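Local coordinates for protein extracellular invertase (PDB 5XH8) that probably cleaves the fructosyl bond of sucrose and, as a family 32 beta-fructofuranosidase, transfers fructosyl units to make fructooligosaccharides such as 1-kestose, at residues Ser344-Ser349 with Thr369-Arg374; Pro28-Leu33 with Val545-Val550; Ile39-Leu44 with Gly57-Gly62; Asp72-Gln77 with Arg420-Ala425. All blocks are in the same frame, centred on the assembly; numbering follows the deposited sequence.

Overall arrangement
The centres of interactions 1, 2 and 4 lie about 10 to 14 Å apart, with 2 and 4 on the same side of the chain's centre and interaction 1 near that centre, while interaction 3 lies about 11 Å from interaction 1 and about 20 Å from interaction 4. Interactions 1 and 3 share one sheet of the propeller domain, where strands 37-47 and 366-385 are neighbours. Along the chain come 28-33, 39-44, 57-62, 72-77, 344-349, 369-374, 420-425 and 545-550, so interactions 2 and 4 join early residues to the region after the propeller. Interaction 1 touches the other three, which ties the propeller sheet to the junction with the C-terminal beta-sandwich.

Interaction 1 (Ser344-Ser349 with Thr369-Arg374); sequences SYVWLS and TLLLPR
Ser344 and Arg374 exchange both of their backbone hydrogen bonds: Ser344 N donates to Arg374 O at 2.9 Å and Arg374 N to Ser344 O, also at 2.9 Å. At the other end Leu348 N gives to Thr369 O at 2.9 Å, and Thr369 N returns to Leu348 O. Between these two ladders the register slips by one residue. There Leu371 N reaches Val346 O at 2.8 Å in an almost linear bond, while a water bridges the strands, accepting from Val346 N and donating to Ser344 O and Leu372 O. Strands 341-348 and 366-385 are thus antiparallel partners in a sheet of the family 32 beta-propeller. Proline suits position 373, since its ring lies against the Tyr345 ring (Pro373 CB to Tyr345 CZ 3.6 Å). The Tyr345 hydroxyl is paired with that of Tyr76, and Trp347 NE1 with Ile39 O. Val346 CG1 packs on Leu371 CD1 at 3.7 Å, close to Ser318 of the sodium site. Arg374, extended from CG to NE, carries its guanidinium past Val346 CG2 to salt bridges with Asp313 and Glu552, and its NE bonds to Tyr554 OH.

Interaction 2 (Pro28-Leu33 with Val545-Val550); sequences PRAHVL and VVDNSV
The carboxylate of Asp547 is gripped by three N-H groups from three successive residues, Arg29, Ala30 and His31. OD1 takes the amide of Arg29 (Arg29 N to Asp547 OD1 2.8 Å), approached on its syn side. OD2 takes two donors: the amide of Ala30 on its syn lone pair (Ala30 N to Asp547 OD2 2.8 Å) and the imidazole on the anti side, with His31 ND1 only 2.7 Å from Asp547 OD2. That oxygen lies close to the plane of the histidine ring, while ring and carboxylate planes stand 40° apart. Asp547 CG is anti to the backbone N (chi1 -171°), which sends the carboxyl carbon across to the loop, and three bonds fix its rotation. Aspartate suits the place because its two oxygens can serve a curled backbone and a side chain at once. Pro28, whose CB sits 3.3 Å from Asp547 OD2, brings no N-H of its own and packs its CG against Val550 CG2. Val550 CG1 in turn reaches His31 NE2 at 3.5 Å. That nitrogen is bonded to Glu552, so two carboxylates on one ring would be expected to favour its protonated form. The guanidinium of Arg29 has its partners elsewhere, NH1 on Gly595 O and a cation-pi contact with Phe455. Asp547 and Val550 bond to each other in both directions, enclosing a type II' turn: the two-residue beta hairpin linking strands 534-547 and 550-555 of the C-terminal beta-sandwich, here clamped on the chain leading into the propeller.

Interaction 3 (Ile39-Leu44 with Gly57-Gly62); sequences IGDPCL and GFLHDG. With ACT (acetate ion), chain I.
The hairpin of strands 37-47 and 54-60 forms here across a beta bulge, with Ile39 paired with His60 and Pro42 with Phe58. Around the bulge Leu59 serves two residues of the other strand: Gly40 N donates to Leu59 O at 2.9 Å, and Leu59 N to Asp41 O at 2.8 Å. The first of these donors stands above the carbonyl plane of Leu59. Proline fits at position 42, where its amide has no hydrogen to give and its CA touches Gly57 O. On the face carrying Ile39 and Phe58, Ile39 CD1 lies over one face of the phenyl ring, displaced toward the rim and 3.3 Å from Phe58 CG. This is a CH-pi contact in which the two side chains cross at about a right angle. It depends on Phe58 CG standing between its backbone N and carbonyl carbon (chi1 43°). On the opposite face, that of Cys43, its SG packs against Leu59 CD2 at 4.2 Å. Glycine suits position 57, where a beta carbon would collide with Cys43 O and Leu44 CB. At the end of strand 54-60, His60 NE2 bonds an acetate ion, probably from the crystallisation liquor, with ACT OXT near the ring plane at 3.0 Å. The Asp41 carboxylate binds a glycerol through OD2 and lies close to that of Asp99, consistent with the substrate pocket that family 32 enzymes form at the centre of the five-bladed beta-propeller.

Interaction 4 (Asp72-Gln77 with Arg420-Ala425); sequences DLATYQ and RETKAA
Thr422 and Leu73 meet where an Asx turn of the propeller domain lies against helix 420-426, which leads into the C-terminal domain. The threonine hydroxyl is turned from the helix to the loop, OG1 beside its own backbone N and anti to the carbonyl carbon (chi1 -70°), and donates to the backbone of Leu73 (Thr422 OG1 to Leu73 O 2.6 Å). Threonine suits the place, its short branch reaching a carbonyl held right at the helix surface. Glu421 points its CB at the loop, 3.2 Å from Asp72 O, and its chain bends at chi2 (96°), which places CD near Asp72 O and over toward Leu73 CB. Leu73 CD2 lies 3.7 Å from Glu421 OE1, the two side chains crossing obliquely, while the carboxylate itself is engaged by Ser336 and Arg341. Farther along the helix Ala425, its CB directed at the loop, meets Ala74 CB at 4.2 Å; their small side chains suit the close approach of loop and helix. The loop is shaped by Asp72. Its OD1 accepts both Ala74 N and Thr75 N from the same face of the carboxylate plane, and OD2 takes the hydroxyl of Thr75 (Thr75 OG1 to Asp72 OD2 2.8 Å). A water completes the join: it donates to Ala74 O and to Thr422 OG1, and lies 2.6 Å from Tyr76 OH.

Interaction 1 (Ser344-Ser349 with Thr369-Arg374)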
loop_
_atom_site.group_PDB
_atom_site.type_symbol
_atom_site.label_atom_id
_atom_site.label_comp_id
_atom_site.label_asym_id
_atom_site.label_seq_id
_atom_site.Cartn_x
_atom_site.Cartn_y
_atom_site.Cartn_z
ATOM N N SER A 344 3.988 -28.419 -15.476
ATOM C CA SER A 344 3.588 -28.167 -14.091
ATOM C C SER A 344 4.428 -28.981 -13.083
ATOM O O SER A 344 4.619 -30.208 -13.245
ATOM C CB SER A 344 2.128 -28.549 -13.896
ATOM O OG SER A 344 1.662 -28.099 -12.644
ATOM N N TYR A 345 4.936 -28.277 -12.068
ATOM C CA TYR A 345 5.573 -28.869 -10.898
ATOM C C TYR A 345 4.630 -28.768 -9.721
ATOM O O TYR A 345 4.290 -27.670 -9.258
ATOM C CB TYR A 345 6.881 -28.147 -10.538
ATOM C CG TYR A 345 7.977 -28.272 -11.547
ATOM C CD1 TYR A 345 8.021 -27.431 -12.663
ATOM C CD2 TYR A 345 8.989 -29.206 -11.395
ATOM C CE1 TYR A 345 9.026 -27.546 -13.609
ATOM C CE2 TYR A 345 10.006 -29.326 -12.317
ATOM C CZ TYR A 345 10.024 -28.500 -13.432
ATOM O OH TYR A 345 11.023 -28.606 -14.362
ATOM N N VAL A 346 4.226 -29.917 -9.217
ATOM C CA VAL A 346 3.458 -30.026 -7.988
ATOM C C VAL A 346 4.405 -30.060 -6.780
ATOM O O VAL A 346 5.459 -30.664 -6.849
ATOM C CB VAL A 346 2.626 -31.320 -8.010
ATOM C CG1 VAL A 346 1.852 -31.524 -6.701
ATOM C CG2 VAL A 346 1.661 -31.294 -9.188
ATOM N N TRP A 347 4.008 -29.422 -5.685
ATOM C CA TRP A 347 4.771 -29.455 -4.439
ATOM C C TRP A 347 4.352 -30.677 -3.635
ATOM O O TRP A 347 3.162 -30.943 -3.510
ATOM C CB TRP A 347 4.465 -28.207 -3.608
ATOM C CG TRP A 347 5.122 -28.053 -2.267
ATOM C CD1 TRP A 347 6.419 -28.289 -1.957
ATOM C CD2 TRP A 347 4.504 -27.569 -1.069
ATOM N NE1 TRP A 347 6.653 -27.987 -0.645
ATOM C CE2 TRP A 347 5.492 -27.545 -0.071
ATOM C CE3 TRP A 347 3.204 -27.157 -0.741
ATOM C CZ2 TRP A 347 5.233 -27.123 1.233
ATOM C CZ3 TRP A 347 2.942 -26.745 0.556
ATOM C CH2 TRP A 347 3.948 -26.729 1.528
ATOM N N LEU A 348 5.327 -31.369 -3.055
ATOM C CA LEU A 348 5.071 -32.412 -2.055
ATOM C C LEU A 348 5.650 -31.927 -0.739
ATOM O O LEU A 348 6.869 -32.007 -0.504
ATOM C CB LEU A 348 5.706 -33.743 -2.476
ATOM C CG LEU A 348 5.341 -34.981 -1.616
ATOM C CD1 LEU A 348 3.871 -35.305 -1.794
ATOM C CD2 LEU A 348 6.208 -36.204 -1.960
ATOM N N SER A 349 4.780 -31.378 0.104
ATOM C CA SER A 349 5.178 -30.927 1.413
ATOM C C SER A 349 5.782 -32.074 2.218
ATOM O O SER A 349 5.234 -33.188 2.237
ATOM C CB SER A 349 3.982 -30.364 2.189
ATOM O OG SER A 349 4.329 -30.180 3.560
ATOM N N THR A 369 9.899 -31.696 -1.398
ATOM C CA THR A 369 10.408 -31.771 -2.752
ATOM C C THR A 369 9.333 -31.266 -3.692
ATOM O O THR A 369 8.168 -31.172 -3.292
ATOM C CB THR A 369 10.788 -33.219 -3.120
ATOM O OG1 THR A 369 11.445 -33.248 -4.388
ATOM C CG2 THR A 369 9.563 -34.116 -3.172
ATOM N N LEU A 370 9.731 -30.921 -4.922
ATOM C CA LEU A 370 8.777 -30.828 -6.005
ATOM C C LEU A 370 8.659 -32.213 -6.610
ATOM O O LEU A 370 9.615 -33.013 -6.563
ATOM C CB LEU A 370 9.240 -29.847 -7.092
ATOM C CG LEU A 370 9.506 -28.406 -6.672
ATOM C CD1 LEU A 370 9.646 -27.502 -7.897
ATOM C CD2 LEU A 370 8.415 -27.896 -5.752
ATOM N N LEU A 371 7.499 -32.492 -7.185
ATOM C CA LEU A 371 7.324 -33.716 -7.973
ATOM C C LEU A 371 7.941 -33.562 -9.374
ATOM O O LEU A 371 8.424 -32.478 -9.759
ATOM C CB LEU A 371 5.847 -34.079 -8.032
ATOM C CG LEU A 371 5.208 -34.278 -6.650
ATOM C CD1 LEU A 371 3.754 -34.705 -6.816
ATOM C CD2 LEU A 371 5.974 -35.305 -5.830
ATOM N N LEU A 372 7.986 -34.665 -10.120
ATOM C CA LEU A 372 8.549 -34.652 -11.458
ATOM C C LEU A 372 7.775 -33.626 -12.332
ATOM O O LEU A 372 6.562 -33.490 -12.191
ATOM C CB LEU A 372 8.415 -36.034 -12.121
ATOM C CG LEU A 372 9.069 -37.242 -11.440
ATOM C CD1 LEU A 372 8.545 -38.508 -12.102
ATOM C CD2 LEU A 372 10.583 -37.113 -11.490
ATOM N N PRO A 373 8.474 -32.915 -13.224
ATOM C CA PRO A 373 7.748 -32.015 -14.114
ATOM C C PRO A 373 6.739 -32.813 -14.915
ATOM O O PRO A 373 7.076 -33.919 -15.387
ATOM C CB PRO A 373 8.841 -31.459 -15.034
ATOM C CG PRO A 373 9.979 -32.429 -14.934
ATOM C CD PRO A 373 9.911 -32.961 -13.531
ATOM N N ARG A 374 5.529 -32.276 -15.068
ATOM C CA ARG A 374 4.462 -32.963 -15.790
ATOM C C ARG A 374 3.996 -32.126 -16.997
ATOM O O ARG A 374 3.790 -30.906 -16.886
ATOM C CB ARG A 374 3.287 -33.246 -14.877
ATOM C CG ARG A 374 3.609 -34.255 -13.798
ATOM C CD ARG A 374 2.551 -34.412 -12.736
ATOM N NE ARG A 374 3.053 -35.356 -11.727
ATOM C CZ ARG A 374 2.447 -35.675 -10.589
ATOM N NH1 ARG A 374 1.289 -35.137 -10.243
ATOM N NH2 ARG A 374 3.025 -36.551 -9.785
HETATM O O HOH W 1 4.576 -32.053 -11.175
#

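Interaction 2 (Pro28-Leu33 with Val545-Val550)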
loop_
_atom_site.group_PDB
_atom_site.type_symbol
_atom_site.label_atom_id
_atom_site.label_comp_id
_atom_site.label_asym_id
_atom_site.label_seq_id
_atom_site.Cartn_x
_atom_site.Cartn_y
_atom_site.Cartn_z
ATOM N N PRO A 28 15.786 -37.920 -2.535
ATOM C CA PRO A 28 15.711 -38.324 -3.928
ATOM C C PRO A 28 16.928 -37.843 -4.734
ATOM O O PRO A 28 17.630 -36.904 -4.316
ATOM C CB PRO A 28 14.404 -37.681 -4.389
ATOM C CG PRO A 28 14.286 -36.453 -3.567
ATOM C CD PRO A 28 14.857 -36.817 -2.231
ATOM N N ARG A 29 17.168 -38.481 -5.876
ATOM C CA ARG A 29 18.218 -38.040 -6.823
ATOM C C ARG A 29 17.724 -37.435 -8.140
ATOM O O ARG A 29 18.502 -36.752 -8.822
ATOM C CB ARG A 29 19.173 -39.204 -7.116
ATOM C CG ARG A 29 18.587 -40.340 -7.933
ATOM C CD ARG A 29 19.693 -41.288 -8.417
ATOM N NE ARG A 29 20.398 -41.941 -7.306
ATOM C CZ ARG A 29 20.649 -43.253 -7.171
ATOM N NH1 ARG A 29 20.312 -44.170 -8.094
ATOM N NH2 ARG A 29 21.294 -43.659 -6.079
ATOM N N ALA A 30 16.478 -37.717 -8.511
ATOM C CA ALA A 30 15.908 -37.309 -9.803
ATOM C C ALA A 30 14.789 -36.243 -9.679
ATOM O O ALA A 30 14.010 -36.057 -10.621
ATOM C CB ALA A 30 15.353 -38.526 -10.526
ATOM N N HIS A 31 14.719 -35.553 -8.535
ATOM C CA HIS A 31 13.665 -34.561 -8.263
ATOM C C HIS A 31 14.248 -33.168 -7.989
ATOM O O HIS A 31 15.396 -33.023 -7.560
ATOM C CB HIS A 31 12.828 -35.002 -7.057
ATOM C CG HIS A 31 11.783 -36.015 -7.387
ATOM N ND1 HIS A 31 12.081 -37.339 -7.615
ATOM C CD2 HIS A 31 10.445 -35.904 -7.520
ATOM C CE1 HIS A 31 10.971 -37.995 -7.885
ATOM N NE2 HIS A 31 9.963 -37.148 -7.823
ATOM N N VAL A 32 13.424 -32.147 -8.212
ATOM C CA VAL A 32 13.799 -30.758 -7.896
ATOM C C VAL A 32 13.578 -30.462 -6.409
ATOM O O VAL A 32 12.454 -30.502 -5.914
ATOM C CB VAL A 32 13.018 -29.723 -8.774
ATOM C CG1 VAL A 32 13.254 -28.283 -8.295
ATOM C CG2 VAL A 32 13.428 -29.875 -10.207
ATOM N N LEU A 33 14.674 -30.162 -5.721
ATOM C CA LEU A 33 14.637 -29.705 -4.359
ATOM C C LEU A 33 15.939 -28.927 -4.104
ATOM O O LEU A 33 16.913 -29.130 -4.813
ATOM C CB LEU A 33 14.446 -30.897 -3.390
ATOM C CG LEU A 33 15.609 -31.810 -3.012
ATOM C CD1 LEU A 33 15.136 -32.820 -1.966
ATOM C CD2 LEU A 33 16.221 -32.529 -4.220
ATOM N N VAL A 545 7.097 -44.630 -9.928
ATOM C CA VAL A 545 8.443 -44.077 -9.883
ATOM C C VAL A 545 8.786 -43.938 -8.410
ATOM O O VAL A 545 8.130 -43.175 -7.678
ATOM C CB VAL A 545 8.558 -42.701 -10.565
ATOM C CG1 VAL A 545 10.018 -42.237 -10.603
ATOM C CG2 VAL A 545 7.938 -42.730 -11.953
ATOM N N VAL A 546 9.814 -44.665 -7.981
ATOM C CA VAL A 546 10.279 -44.619 -6.611
ATOM C C VAL A 546 11.653 -43.981 -6.631
ATOM O O VAL A 546 12.595 -44.537 -7.194
ATOM C CB VAL A 546 10.323 -46.038 -5.998
ATOM C CG1 VAL A 546 10.973 -46.033 -4.616
ATOM C CG2 VAL A 546 8.917 -46.589 -5.914
ATOM N N ASP A 547 11.763 -42.809 -6.012
ATOM C CA ASP A 547 13.027 -42.087 -5.929
ATOM C C ASP A 547 13.373 -41.924 -4.450
ATOM O O ASP A 547 13.130 -40.874 -3.816
ATOM C CB ASP A 547 12.905 -40.749 -6.684
ATOM C CG ASP A 547 14.202 -40.042 -6.834
ATOM O OD1 ASP A 547 15.253 -40.533 -6.352
ATOM O OD2 ASP A 547 14.181 -38.953 -7.446
ATOM N N ASN A 548 13.944 -43.007 -3.915
ATOM C CA ASN A 548 14.264 -43.171 -2.501
ATOM C C ASN A 548 13.001 -43.178 -1.630
ATOM O O ASN A 548 12.434 -44.251 -1.418
ATOM C CB ASN A 548 15.353 -42.187 -2.047
ATOM C CG ASN A 548 16.265 -42.777 -0.973
ATOM O OD1 ASN A 548 16.034 -43.881 -0.488
ATOM N ND2 ASN A 548 17.294 -42.043 -0.605
ATOM N N SER A 549 12.561 -42.029 -1.113
ATOM C CA SER A 549 11.309 -41.930 -0.363
ATOM C C SER A 549 10.172 -41.275 -1.140
ATOM O O SER A 549 9.057 -41.217 -0.639
ATOM C CB SER A 549 11.513 -41.143 0.937
ATOM O OG SER A 549 11.858 -39.787 0.701
ATOM N N VAL A 550 10.427 -40.765 -2.340
ATOM C CA VAL A 550 9.371 -40.132 -3.113
ATOM C C VAL A 550 8.719 -41.167 -4.014
ATOM O O VAL A 550 9.365 -41.678 -4.901
ATOM C CB VAL A 550 9.918 -38.972 -3.976
ATOM C CG1 VAL A 550 8.776 -38.304 -4.727
ATOM C CG2 VAL A 550 10.650 -37.978 -3.109
#

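Interaction 3 (Ile39-Leu44 with Gly57-Gly62)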
loop_
_atom_site.group_PDB
_atom_site.type_symbol
_atom_site.label_atom_id
_atom_site.label_comp_id
_atom_site.label_asym_id
_atom_site.label_seq_id
_atom_site.Cartn_x
_atom_site.Cartn_y
_atom_site.Cartn_z
ATOM N N ILE A 39 11.726 -26.640 1.144
ATOM C CA ILE A 39 11.111 -26.161 -0.052
ATOM C C ILE A 39 9.628 -26.007 0.178
ATOM O O ILE A 39 8.961 -26.901 0.768
ATOM C CB ILE A 39 11.448 -27.046 -1.289
ATOM C CG1 ILE A 39 10.929 -26.362 -2.573
ATOM C CG2 ILE A 39 10.908 -28.479 -1.133
ATOM C CD1 ILE A 39 11.331 -27.030 -3.870
ATOM N N GLY A 40 9.110 -24.870 -0.307
ATOM C CA GLY A 40 7.692 -24.567 -0.287
ATOM C C GLY A 40 7.147 -24.525 -1.715
ATOM O O GLY A 40 7.661 -25.202 -2.588
ATOM N N ASP A 41 6.124 -23.699 -1.930
ATOM C CA ASP A 41 5.404 -23.608 -3.218
ATOM C C ASP A 41 6.393 -23.363 -4.352
ATOM O O ASP A 41 7.243 -22.457 -4.228
ATOM C CB ASP A 41 4.450 -22.407 -3.255
ATOM C CG ASP A 41 3.365 -22.439 -2.205
ATOM O OD1 ASP A 41 3.482 -23.193 -1.221
ATOM O OD2 ASP A 41 2.392 -21.651 -2.357
ATOM N N PRO A 42 6.292 -24.125 -5.458
ATOM C CA PRO A 42 7.025 -23.696 -6.629
ATOM C C PRO A 42 6.381 -22.401 -7.181
ATOM O O PRO A 42 5.215 -22.138 -6.918
ATOM C CB PRO A 42 6.858 -24.867 -7.594
ATOM C CG PRO A 42 5.519 -25.431 -7.233
ATOM C CD PRO A 42 5.433 -25.290 -5.744
ATOM N N CYS A 43 7.168 -21.592 -7.878
ATOM C CA CYS A 43 6.683 -20.353 -8.494
ATOM C C CYS A 43 7.801 -19.812 -9.365
ATOM O O CYS A 43 8.833 -20.475 -9.547
ATOM C CB CYS A 43 6.248 -19.317 -7.422
ATOM S SG CYS A 43 7.514 -18.900 -6.213
ATOM N N LEU A 44 7.570 -18.653 -9.972
ATOM C CA LEU A 44 8.610 -17.875 -10.646
ATOM C C LEU A 44 9.144 -18.489 -11.961
ATOM O O LEU A 44 9.982 -17.855 -12.616
ATOM C CB LEU A 44 9.766 -17.558 -9.653
ATOM C CG LEU A 44 11.020 -16.777 -10.090
ATOM C CD1 LEU A 44 11.471 -15.780 -9.036
ATOM C CD2 LEU A 44 12.159 -17.709 -10.442
ATOM N N GLY A 57 11.515 -22.054 -10.058
ATOM C CA GLY A 57 11.610 -21.313 -8.803
ATOM C C GLY A 57 10.788 -22.015 -7.745
ATOM O O GLY A 57 9.922 -22.834 -8.061
ATOM N N PHE A 58 11.065 -21.696 -6.494
ATOM C CA PHE A 58 10.335 -22.265 -5.352
ATOM C C PHE A 58 10.640 -21.475 -4.086
ATOM O O PHE A 58 11.742 -20.957 -3.926
ATOM C CB PHE A 58 10.649 -23.765 -5.147
ATOM C CG PHE A 58 12.100 -24.099 -5.295
ATOM C CD1 PHE A 58 12.978 -23.910 -4.242
ATOM C CD2 PHE A 58 12.592 -24.569 -6.495
ATOM C CE1 PHE A 58 14.337 -24.184 -4.394
ATOM C CE2 PHE A 58 13.932 -24.854 -6.654
ATOM C CZ PHE A 58 14.816 -24.653 -5.605
ATOM N N LEU A 59 9.654 -21.377 -3.199
ATOM C CA LEU A 59 9.883 -20.846 -1.850
ATOM C C LEU A 59 10.917 -21.717 -1.150
ATOM O O LEU A 59 10.946 -22.928 -1.357
ATOM C CB LEU A 59 8.590 -20.832 -1.038
ATOM C CG LEU A 59 7.437 -19.959 -1.562
ATOM C CD1 LEU A 59 6.397 -19.803 -0.481
ATOM C CD2 LEU A 59 7.926 -18.599 -2.034
ATOM N N HIS A 60 11.805 -21.086 -0.382
ATOM C CA HIS A 60 12.934 -21.774 0.242
ATOM C C HIS A 60 13.118 -21.220 1.655
ATOM O O HIS A 60 13.292 -20.007 1.856
ATOM C CB HIS A 60 14.201 -21.613 -0.604
ATOM C CG HIS A 60 15.396 -22.336 -0.077
ATOM N ND1 HIS A 60 15.309 -23.573 0.537
ATOM C CD2 HIS A 60 16.713 -22.027 -0.117
ATOM C CE1 HIS A 60 16.519 -23.992 0.843
ATOM N NE2 HIS A 60 17.390 -23.077 0.467
ATOM N N ASP A 61 12.991 -22.117 2.630
ATOM C CA ASP A 61 13.219 -21.826 4.054
ATOM C C ASP A 61 12.348 -20.704 4.604
ATOM O O ASP A 61 12.734 -20.000 5.530
ATOM C CB ASP A 61 14.704 -21.559 4.285
ATOM C CG ASP A 61 15.539 -22.848 4.204
ATOM O OD1 ASP A 61 15.041 -23.893 4.656
ATOM O OD2 ASP A 61 16.671 -22.821 3.691
ATOM N N GLY A 62 11.175 -20.517 4.019
ATOM C CA GLY A 62 10.292 -19.434 4.463
ATOM C C GLY A 62 10.871 -18.042 4.316
ATOM O O GLY A 62 10.423 -17.123 4.997
HETATM C C ACT I . 20.784 -23.237 0.422
HETATM O O ACT I . 20.199 -24.379 0.330
HETATM O OXT ACT I . 20.203 -22.174 0.807
HETATM C CH3 ACT I . 22.219 -23.039 0.063
#

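Interaction 4 (Asp72-Gln77 with Arg420-Ala425)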
loop_
_atom_site.group_PDB
_atom_site.type_symbol
_atom_site.label_atom_id
_atom_site.label_comp_id
_atom_site.label_asym_id
_atom_site.label_seq_id
_atom_site.Cartn_x
_atom_site.Cartn_y
_atom_site.Cartn_z
ATOM N N ASP A 72 17.593 -29.003 -20.594
ATOM C CA ASP A 72 17.086 -30.249 -21.169
ATOM C C ASP A 72 15.753 -30.728 -20.583
ATOM O O ASP A 72 15.170 -31.720 -21.062
ATOM C CB ASP A 72 18.179 -31.340 -21.036
ATOM C CG ASP A 72 18.582 -31.597 -19.567
ATOM O OD1 ASP A 72 17.922 -31.046 -18.647
ATOM O OD2 ASP A 72 19.553 -32.339 -19.316
ATOM N N LEU A 73 15.252 -30.014 -19.566
ATOM C CA LEU A 73 14.071 -30.430 -18.802
ATOM C C LEU A 73 14.219 -31.832 -18.184
ATOM O O LEU A 73 13.256 -32.592 -18.063
ATOM C CB LEU A 73 12.775 -30.278 -19.611
ATOM C CG LEU A 73 11.484 -30.138 -18.775
ATOM C CD1 LEU A 73 11.447 -28.828 -17.977
ATOM C CD2 LEU A 73 10.241 -30.266 -19.643
ATOM N N ALA A 74 15.440 -32.111 -17.741
ATOM C CA ALA A 74 15.766 -33.354 -17.031
ATOM C C ALA A 74 16.665 -33.068 -15.858
ATOM O O ALA A 74 16.361 -33.471 -14.725
ATOM C CB ALA A 74 16.433 -34.340 -17.976
ATOM N N THR A 75 17.752 -32.350 -16.130
ATOM C CA THR A 75 18.745 -32.004 -15.136
ATOM C C THR A 75 18.778 -30.490 -14.892
ATOM O O THR A 75 18.397 -29.694 -15.760
ATOM C CB THR A 75 20.141 -32.429 -15.605
ATOM O OG1 THR A 75 20.487 -31.674 -16.779
ATOM C CG2 THR A 75 20.188 -33.936 -15.900
ATOM N N TYR A 76 19.285 -30.111 -13.726
ATOM C CA TYR A 76 19.219 -28.728 -13.245
ATOM C C TYR A 76 20.557 -28.231 -12.736
ATOM O O TYR A 76 21.394 -29.025 -12.275
ATOM C CB TYR A 76 18.154 -28.610 -12.137
ATOM C CG TYR A 76 16.813 -29.086 -12.597
ATOM C CD1 TYR A 76 16.479 -30.433 -12.530
ATOM C CD2 TYR A 76 15.880 -28.205 -13.161
ATOM C CE1 TYR A 76 15.259 -30.895 -12.984
ATOM C CE2 TYR A 76 14.648 -28.662 -13.610
ATOM C CZ TYR A 76 14.337 -30.012 -13.517
ATOM O OH TYR A 76 13.117 -30.501 -13.942
ATOM N N GLN A 77 20.730 -26.913 -12.799
ATOM C CA GLN A 77 21.869 -26.200 -12.225
ATOM C C GLN A 77 21.332 -25.136 -11.262
ATOM O O GLN A 77 20.526 -24.279 -11.656
ATOM C CB GLN A 77 22.671 -25.469 -13.315
ATOM C CG GLN A 77 23.700 -26.299 -14.044
ATOM C CD GLN A 77 23.122 -27.460 -14.855
ATOM O OE1 GLN A 77 22.099 -27.333 -15.571
ATOM N NE2 GLN A 77 23.800 -28.616 -14.764
ATOM N N ARG A 420 8.573 -35.390 -21.130
ATOM C CA ARG A 420 9.149 -36.450 -21.965
ATOM C C ARG A 420 10.617 -36.709 -21.691
ATOM O O ARG A 420 11.016 -37.879 -21.553
ATOM C CB ARG A 420 8.867 -36.241 -23.459
ATOM C CG ARG A 420 9.565 -35.058 -24.121
ATOM C CD ARG A 420 8.896 -34.694 -25.447
ATOM N NE ARG A 420 7.482 -34.382 -25.229
ATOM C CZ ARG A 420 6.582 -34.156 -26.190
ATOM N NH1 ARG A 420 6.935 -34.152 -27.475
ATOM N NH2 ARG A 420 5.330 -33.914 -25.858
ATOM N N GLU A 421 11.398 -35.637 -21.550
ATOM C CA GLU A 421 12.839 -35.755 -21.378
ATOM C C GLU A 421 13.218 -36.316 -19.997
ATOM O O GLU A 421 14.206 -37.061 -19.858
ATOM C CB GLU A 421 13.528 -34.425 -21.583
ATOM C CG GLU A 421 13.216 -33.755 -22.914
ATOM C CD GLU A 421 12.099 -32.716 -22.852
ATOM O OE1 GLU A 421 11.153 -32.864 -22.045
ATOM O OE2 GLU A 421 12.149 -31.749 -23.642
ATOM N N THR A 422 12.430 -35.950 -18.988
ATOM C CA THR A 422 12.584 -36.502 -17.652
ATOM C C THR A 422 12.223 -37.992 -17.622
ATOM O O THR A 422 12.923 -38.775 -16.980
ATOM C CB THR A 422 11.747 -35.714 -16.628
ATOM O OG1 THR A 422 12.341 -34.429 -16.475
ATOM C CG2 THR A 422 11.712 -36.411 -15.275
ATOM N N LYS A 423 11.129 -38.381 -18.277
ATOM C CA LYS A 423 10.771 -39.790 -18.330
ATOM C C LYS A 423 11.895 -40.642 -18.976
ATOM O O LYS A 423 12.249 -41.713 -18.445
ATOM C CB LYS A 423 9.441 -40.009 -19.050
ATOM C CG LYS A 423 9.004 -41.461 -19.027
ATOM C CD LYS A 423 7.637 -41.671 -19.646
ATOM C CE LYS A 423 7.173 -43.107 -19.427
ATOM N NZ LYS A 423 6.005 -43.353 -20.306
ATOM N N ALA A 424 12.458 -40.152 -20.085
ATOM C CA ALA A 424 13.541 -40.869 -20.760
ATOM C C ALA A 424 14.763 -40.983 -19.846
ATOM O O ALA A 424 15.413 -42.040 -19.809
ATOM C CB ALA A 424 13.920 -40.185 -22.072
ATOM N N ALA A 425 15.064 -39.910 -19.094
ATOM C CA ALA A 425 16.198 -39.947 -18.186
ATOM C C ALA A 425 15.946 -40.909 -17.004
ATOM O O ALA A 425 16.863 -41.615 -16.572
ATOM C CB ALA A 425 16.585 -38.552 -17.717
HETATM O O HOH W 2 13.485 -33.080 -14.318
#